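Local coordinates for LipS lipolytic enzyme (Unidentified, PDB 4FBM), which probably hydrolyses ester bonds of lipids as a thermostable, metagenome-derived lipase of the alpha/beta hydrolase fold, at residues 179-184 and 224-229; 138-143 and 212-217. All coordinates share one frame; numbering follows the deposited sequence.

Interaction 1. Residues 179-184 and 224-229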
loop_
_atom_site.group_PDB
_atom_site.type_symbol
_atom_site.label_atom_id
_atom_site.label_comp_id
_atom_site.label_asym_id
_atom_site.label_seq_id
_atom_site.Cartn_x
_atom_site.Cartn_y
_atom_site.Cartn_z
ATOM N N ASP A 179 -4.753 2.846 -23.079
ATOM C CA ASP A 179 -4.057 1.641 -23.537
ATOM C C ASP A 179 -4.992 0.645 -24.245
ATOM O O ASP A 179 -5.390 -0.376 -23.668
ATOM C CB ASP A 179 -3.308 0.961 -22.389
ATOM C CG ASP A 179 -2.371 -0.133 -22.871
ATOM O OD1 ASP A 179 -1.894 -0.036 -24.024
ATOM O OD2 ASP A 179 -2.105 -1.094 -22.112
ATOM N N ILE A 180 -5.315 0.934 -25.503
ATOM C CA ILE A 180 -6.342 0.193 -26.255
ATOM C C ILE A 180 -5.895 -0.354 -27.622
ATOM O O ILE A 180 -5.466 0.401 -28.509
ATOM C CB ILE A 180 -7.587 1.062 -26.464
ATOM C CG1 ILE A 180 -7.978 1.721 -25.127
ATOM C CG2 ILE A 180 -8.711 0.204 -27.094
ATOM C CD1 ILE A 180 -8.705 3.023 -25.240
ATOM N N LYS A 181 -6.042 -1.671 -27.771
ATOM C CA LYS A 181 -5.642 -2.436 -28.964
ATOM C C LYS A 181 -6.411 -2.039 -30.207
ATOM O O LYS A 181 -6.040 -2.415 -31.318
ATOM C CB LYS A 181 -5.850 -3.934 -28.704
ATOM C CG LYS A 181 -5.300 -4.864 -29.773
ATOM C CD LYS A 181 -4.884 -6.203 -29.170
ATOM C CE LYS A 181 -4.453 -7.183 -30.241
ATOM N NZ LYS A 181 -3.834 -8.352 -29.568
ATOM N N ALA A 182 -7.471 -1.264 -29.993
ATOM C CA ALA A 182 -8.481 -1.013 -30.994
ATOM C C ALA A 182 -8.177 0.294 -31.675
ATOM O O ALA A 182 -8.211 1.350 -31.036
ATOM C CB ALA A 182 -9.861 -0.960 -30.332
ATOM N N GLU A 183 -7.900 0.236 -32.974
ATOM C CA GLU A 183 -7.540 1.445 -33.700
ATOM C C GLU A 183 -8.623 2.539 -33.569
ATOM O O GLU A 183 -9.812 2.248 -33.597
ATOM C CB GLU A 183 -7.195 1.116 -35.167
ATOM C CG GLU A 183 -6.076 2.011 -35.764
ATOM C CD GLU A 183 -4.638 1.560 -35.401
ATOM O OE1 GLU A 183 -4.221 0.496 -35.919
ATOM O OE2 GLU A 183 -3.919 2.268 -34.630
ATOM N N GLY A 184 -8.207 3.783 -33.355
ATOM C CA GLY A 184 -9.120 4.933 -33.425
ATOM C C GLY A 184 -9.949 5.268 -32.195
ATOM O O GLY A 184 -10.783 6.189 -32.245
ATOM N N SER A 224 -7.070 -8.776 -19.056
ATOM C CA SER A 224 -6.435 -8.849 -20.402
ATOM C C SER A 224 -5.209 -9.768 -20.453
ATOM O O SER A 224 -4.533 -9.973 -19.427
ATOM C CB SER A 224 -5.979 -7.485 -20.853
ATOM O OG SER A 224 -7.084 -6.666 -21.138
ATOM N N ARG A 225 -4.905 -10.344 -21.619
ATOM C CA ARG A 225 -3.627 -11.064 -21.718
ATOM C C ARG A 225 -2.515 -10.108 -22.122
ATOM O O ARG A 225 -1.362 -10.354 -21.824
ATOM C CB ARG A 225 -3.667 -12.366 -22.559
ATOM C CG ARG A 225 -3.311 -13.616 -21.712
ATOM C CD ARG A 225 -3.194 -14.913 -22.511
ATOM N NE ARG A 225 -4.358 -15.813 -22.433
ATOM C CZ ARG A 225 -4.421 -16.936 -21.696
ATOM N NH1 ARG A 225 -3.403 -17.327 -20.930
ATOM N NH2 ARG A 225 -5.516 -17.687 -21.712
ATOM N N GLU A 226 -2.859 -8.998 -22.760
ATOM C CA GLU A 226 -1.836 -8.022 -23.106
ATOM C C GLU A 226 -2.160 -6.679 -22.473
ATOM O O GLU A 226 -3.021 -5.938 -22.959
ATOM C CB GLU A 226 -1.652 -7.902 -24.635
ATOM C CG GLU A 226 -0.745 -8.991 -25.278
ATOM C CD GLU A 226 -0.526 -8.814 -26.807
ATOM O OE1 GLU A 226 0.429 -9.433 -27.339
ATOM O OE2 GLU A 226 -1.290 -8.065 -27.483
ATOM N N ASP A 227 -1.470 -6.369 -21.379
ATOM C CA ASP A 227 -1.744 -5.138 -20.636
ATOM C C ASP A 227 -0.463 -4.326 -20.431
ATOM O O ASP A 227 0.536 -4.845 -19.953
ATOM C CB ASP A 227 -2.403 -5.503 -19.301
ATOM C CG ASP A 227 -3.091 -4.328 -18.630
ATOM O OD1 ASP A 227 -2.500 -3.235 -18.574
ATOM O OD2 ASP A 227 -4.213 -4.510 -18.118
ATOM N N HIS A 228 -0.489 -3.054 -20.795
ATOM C CA HIS A 228 0.718 -2.250 -20.687
ATOM C C HIS A 228 0.670 -1.239 -19.573
ATOM O O HIS A 228 1.581 -0.423 -19.461
ATOM C CB HIS A 228 1.007 -1.533 -22.011
ATOM C CG HIS A 228 0.919 -2.434 -23.195
ATOM N ND1 HIS A 228 0.003 -2.241 -24.207
ATOM C CD2 HIS A 228 1.587 -3.574 -23.495
ATOM C CE1 HIS A 228 0.127 -3.215 -25.090
ATOM N NE2 HIS A 228 1.077 -4.039 -24.679
ATOM N N VAL A 229 -0.399 -1.272 -18.774
ATOM C CA VAL A 229 -0.546 -0.400 -17.601
ATOM C C VAL A 229 -0.469 -1.157 -16.246
ATOM O O VAL A 229 0.301 -0.792 -15.359
ATOM C CB VAL A 229 -1.823 0.418 -17.693
ATOM C CG1 VAL A 229 -1.873 1.434 -16.571
ATOM C CG2 VAL A 229 -1.892 1.114 -19.025
#
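The carboxylate of D179 takes two hydrogen bonds from H228, one on each oxygen. Ring nitrogen ND1 of H228 donates to OD1 of D179 over 2.9 Å in a nearly straight bond (170°); OD1 lies in the ring plane and accepts through its syn lone pair. The backbone N of H228 reaches OD2 of D179, also at 2.9 Å. The carboxylate reaches H228 because chi1 of D179 (-169°) turns CG away from the backbone N, and its plane stands 52° from the ring. Replacing this aspartate by an alanine removes both acceptors and would probably leave the two H228 donors without these mates and the imidazole freer to turn.

Among charged groups, the extended K181 meets E226 at its end in a weak salt bridge, NZ to OE2 3.3 Å. CB of D179 also packs on CG2 of V229 at 3.7 Å.

Within 224-229, OD1 of D227 accepts from N of V229, an Asx turn, while its OD2 is hydrogen-bonded to ND1 of H257, consistent with the acid of a Ser-His-Asp triad. The contact lies at the surface, where the loop between strands 172-174 and 192-194 meets the one leading from strand 219-224 to helix 233-239.

Interaction 2. Residues 138-143 and 212-217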
loop_
_atom_site.group_PDB
_atom_site.type_symbol
_atom_site.label_atom_id
_atom_site.label_comp_id
_atom_site.label_asym_id
_atom_site.label_seq_id
_atom_site.Cartn_x
_atom_site.Cartn_y
_atom_site.Cartn_z
ATOM N N GLN A 138 -14.192 -5.562 2.396
ATOM C CA GLN A 138 -14.554 -4.680 3.500
ATOM C C GLN A 138 -15.957 -4.995 3.983
ATOM O O GLN A 138 -16.234 -4.942 5.180
ATOM C CB GLN A 138 -14.462 -3.198 3.125
ATOM C CG GLN A 138 -14.820 -2.252 4.277
ATOM C CD GLN A 138 -13.704 -2.109 5.265
ATOM O OE1 GLN A 138 -12.834 -1.267 5.129
ATOM N NE2 GLN A 138 -13.720 -2.924 6.265
ATOM N N PHE A 139 -16.832 -5.325 3.045
ATOM C CA PHE A 139 -18.205 -5.644 3.356
ATOM C C PHE A 139 -18.548 -7.070 2.906
ATOM O O PHE A 139 -19.330 -7.281 1.983
ATOM C CB PHE A 139 -19.084 -4.606 2.695
ATOM C CG PHE A 139 -18.655 -3.209 2.990
ATOM C CD1 PHE A 139 -18.057 -2.422 2.006
ATOM C CD2 PHE A 139 -18.829 -2.664 4.274
ATOM C CE1 PHE A 139 -17.655 -1.103 2.281
ATOM C CE2 PHE A 139 -18.422 -1.354 4.562
ATOM C CZ PHE A 139 -17.833 -0.574 3.563
ATOM N N PRO A 140 -17.956 -8.057 3.574
ATOM C CA PRO A 140 -18.026 -9.459 3.208
ATOM C C PRO A 140 -19.420 -9.951 2.777
ATOM O O PRO A 140 -19.535 -10.664 1.766
ATOM C CB PRO A 140 -17.621 -10.160 4.502
ATOM C CG PRO A 140 -16.762 -9.196 5.226
ATOM C CD PRO A 140 -17.330 -7.855 4.893
ATOM N N GLU A 141 -20.454 -9.581 3.540
ATOM C CA GLU A 141 -21.837 -10.041 3.305
ATOM C C GLU A 141 -22.636 -9.234 2.289
ATOM O O GLU A 141 -23.713 -9.642 1.872
ATOM C CB GLU A 141 -22.656 -9.983 4.609
ATOM C CG GLU A 141 -22.260 -10.926 5.748
ATOM C CD GLU A 141 -22.013 -12.361 5.295
ATOM O OE1 GLU A 141 -22.717 -12.851 4.367
ATOM O OE2 GLU A 141 -21.092 -12.990 5.884
ATOM N N ARG A 142 -22.144 -8.067 1.929
ATOM C CA ARG A 142 -22.972 -7.068 1.271
ATOM C C ARG A 142 -23.190 -7.328 -0.223
ATOM O O ARG A 142 -24.170 -6.860 -0.782
ATOM C CB ARG A 142 -22.397 -5.677 1.560
ATOM C CG ARG A 142 -23.137 -4.493 0.972
ATOM C CD ARG A 142 -24.591 -4.373 1.404
ATOM N NE ARG A 142 -25.493 -5.319 0.735
ATOM C CZ ARG A 142 -26.804 -5.135 0.566
ATOM N NH1 ARG A 142 -27.405 -4.020 0.989
ATOM N NH2 ARG A 142 -27.523 -6.076 -0.032
ATOM N N PHE A 143 -22.318 -8.128 -0.840
ATOM C CA PHE A 143 -22.282 -8.256 -2.300
ATOM C C PHE A 143 -22.636 -9.633 -2.854
ATOM O O PHE A 143 -22.030 -10.624 -2.445
ATOM C CB PHE A 143 -20.880 -7.880 -2.794
ATOM C CG PHE A 143 -20.625 -6.419 -2.790
ATOM C CD1 PHE A 143 -21.068 -5.621 -3.842
ATOM C CD2 PHE A 143 -19.977 -5.826 -1.726
ATOM C CE1 PHE A 143 -20.856 -4.243 -3.827
ATOM C CE2 PHE A 143 -19.765 -4.457 -1.704
ATOM C CZ PHE A 143 -20.200 -3.665 -2.752
ATOM N N LEU A 212 -7.908 -10.078 0.127
ATOM C CA LEU A 212 -8.380 -11.201 -0.721
ATOM C C LEU A 212 -8.905 -12.394 0.083
ATOM O O LEU A 212 -9.967 -12.936 -0.244
ATOM C CB LEU A 212 -7.328 -11.659 -1.725
ATOM C CG LEU A 212 -7.071 -10.723 -2.913
ATOM C CD1 LEU A 212 -5.953 -11.238 -3.846
ATOM C CD2 LEU A 212 -8.340 -10.453 -3.715
ATOM N N PRO A 213 -8.198 -12.786 1.161
ATOM C CA PRO A 213 -8.742 -13.902 1.917
ATOM C C PRO A 213 -10.209 -13.731 2.347
ATOM O O PRO A 213 -10.903 -14.745 2.487
ATOM C CB PRO A 213 -7.819 -13.989 3.145
ATOM C CG PRO A 213 -6.533 -13.485 2.669
ATOM C CD PRO A 213 -6.879 -12.376 1.673
ATOM N N ARG A 214 -10.682 -12.493 2.539
ATOM C CA ARG A 214 -12.045 -12.266 3.078
ATOM C C ARG A 214 -13.158 -12.077 2.046
ATOM O O ARG A 214 -14.349 -12.027 2.402
ATOM C CB ARG A 214 -12.068 -11.066 3.997
ATOM C CG ARG A 214 -11.539 -11.334 5.336
ATOM C CD ARG A 214 -11.207 -10.018 5.964
ATOM N NE ARG A 214 -12.322 -9.065 5.994
ATOM C CZ ARG A 214 -12.798 -8.483 7.100
ATOM N NH1 ARG A 214 -12.264 -8.758 8.295
ATOM N NH2 ARG A 214 -13.815 -7.619 7.008
ATOM N N VAL A 215 -12.782 -11.919 0.783
ATOM C CA VAL A 215 -13.753 -11.927 -0.286
ATOM C C VAL A 215 -14.212 -13.371 -0.394
ATOM O O VAL A 215 -13.383 -14.251 -0.635
ATOM C CB VAL A 215 -13.096 -11.509 -1.588
ATOM C CG1 VAL A 215 -13.990 -11.809 -2.756
ATOM C CG2 VAL A 215 -12.717 -10.016 -1.519
ATOM N N LYS A 216 -15.501 -13.644 -0.178
ATOM C CA LYS A 216 -15.987 -15.031 -0.315
ATOM C C LYS A 216 -17.090 -15.200 -1.380
ATOM O O LYS A 216 -17.525 -16.318 -1.691
ATOM C CB LYS A 216 -16.381 -15.605 1.038
ATOM C CG LYS A 216 -17.417 -14.783 1.761
ATOM C CD LYS A 216 -18.855 -15.214 1.413
ATOM C CE LYS A 216 -19.884 -14.478 2.282
ATOM N NZ LYS A 216 -19.357 -14.090 3.639
ATOM N N CYS A 217 -17.499 -14.072 -1.932
ATOM C CA CYS A 217 -18.557 -14.011 -2.910
ATOM C C CYS A 217 -18.103 -14.421 -4.298
ATOM O O CYS A 217 -16.906 -14.483 -4.588
ATOM C CB CYS A 217 -19.162 -12.606 -2.959
ATOM S SG CYS A 217 -18.147 -11.376 -3.726
HETATM O O HOH W 1 -17.132 -11.153 0.136
#
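R214 lays the end of its guanidinium beside the ring of P140, NH2 standing 3.8 Å from CG. NH2 comes at a slant to the proline ring. It also comes within 4.0 Å of the backbone O of Q138, which sits at the guanidinium edge near its plane. A bend at chi3 (55°) turns the group back toward the end of helix 127-138, where NE donates to the carbonyl of G137. Q138 sends its own amide elsewhere, NE2 bonding to O of A162 of the second subunit, and R214 packs on P158 of that subunit.

The charged pair lies farther along. K216 NZ donates to OE2 of E141 at 3.0 Å in a salt bridge, arriving from above the carboxylate plane, 49° out of it. The bend at chi2 (90°) brings CE of K216 to 3.9 Å from O of P140, and the turn at chi4 swings NZ to the carboxylate. That same carbonyl of P140 receives a hydrogen bond from a water at 2.9 Å, and the water in turn accepts from N of K216, bridging the two backbones.

Deeper in, CB of C217 rests on the O of F143 at 3.5 Å, while the F143 ring leads away to A135 and M122.

Both segments are helix-to-strand connections: 138-143 runs into strand 145-149, and the loop holding 212-217 runs into strand 219-224. Such side-by-side turns, feeding adjacent parallel strands of the central sheet, belong to the alpha/beta hydrolase fold.

Interactions 1 and 2 lie on opposite sides of the chain's centre, their centres about 30 Å apart, yet strand 219-224 joins them: 212-217 leads into it and 224-229 leaves it. Interaction 1 is a surface contact at the strand's C-terminal end and includes the probable triad acid, D227; there a carboxylate grips a histidine directly. Interaction 2 is partly buried at the strand's N-terminal end, where C217 and F143 are enclosed; a water bridge and close packing add to the salt bridge there. Each includes one lysine-glutamate salt bridge, weak in 179-184 with 224-229 and shorter in 138-143 with 212-217. Of the two, interaction 2 alone touches the second subunit.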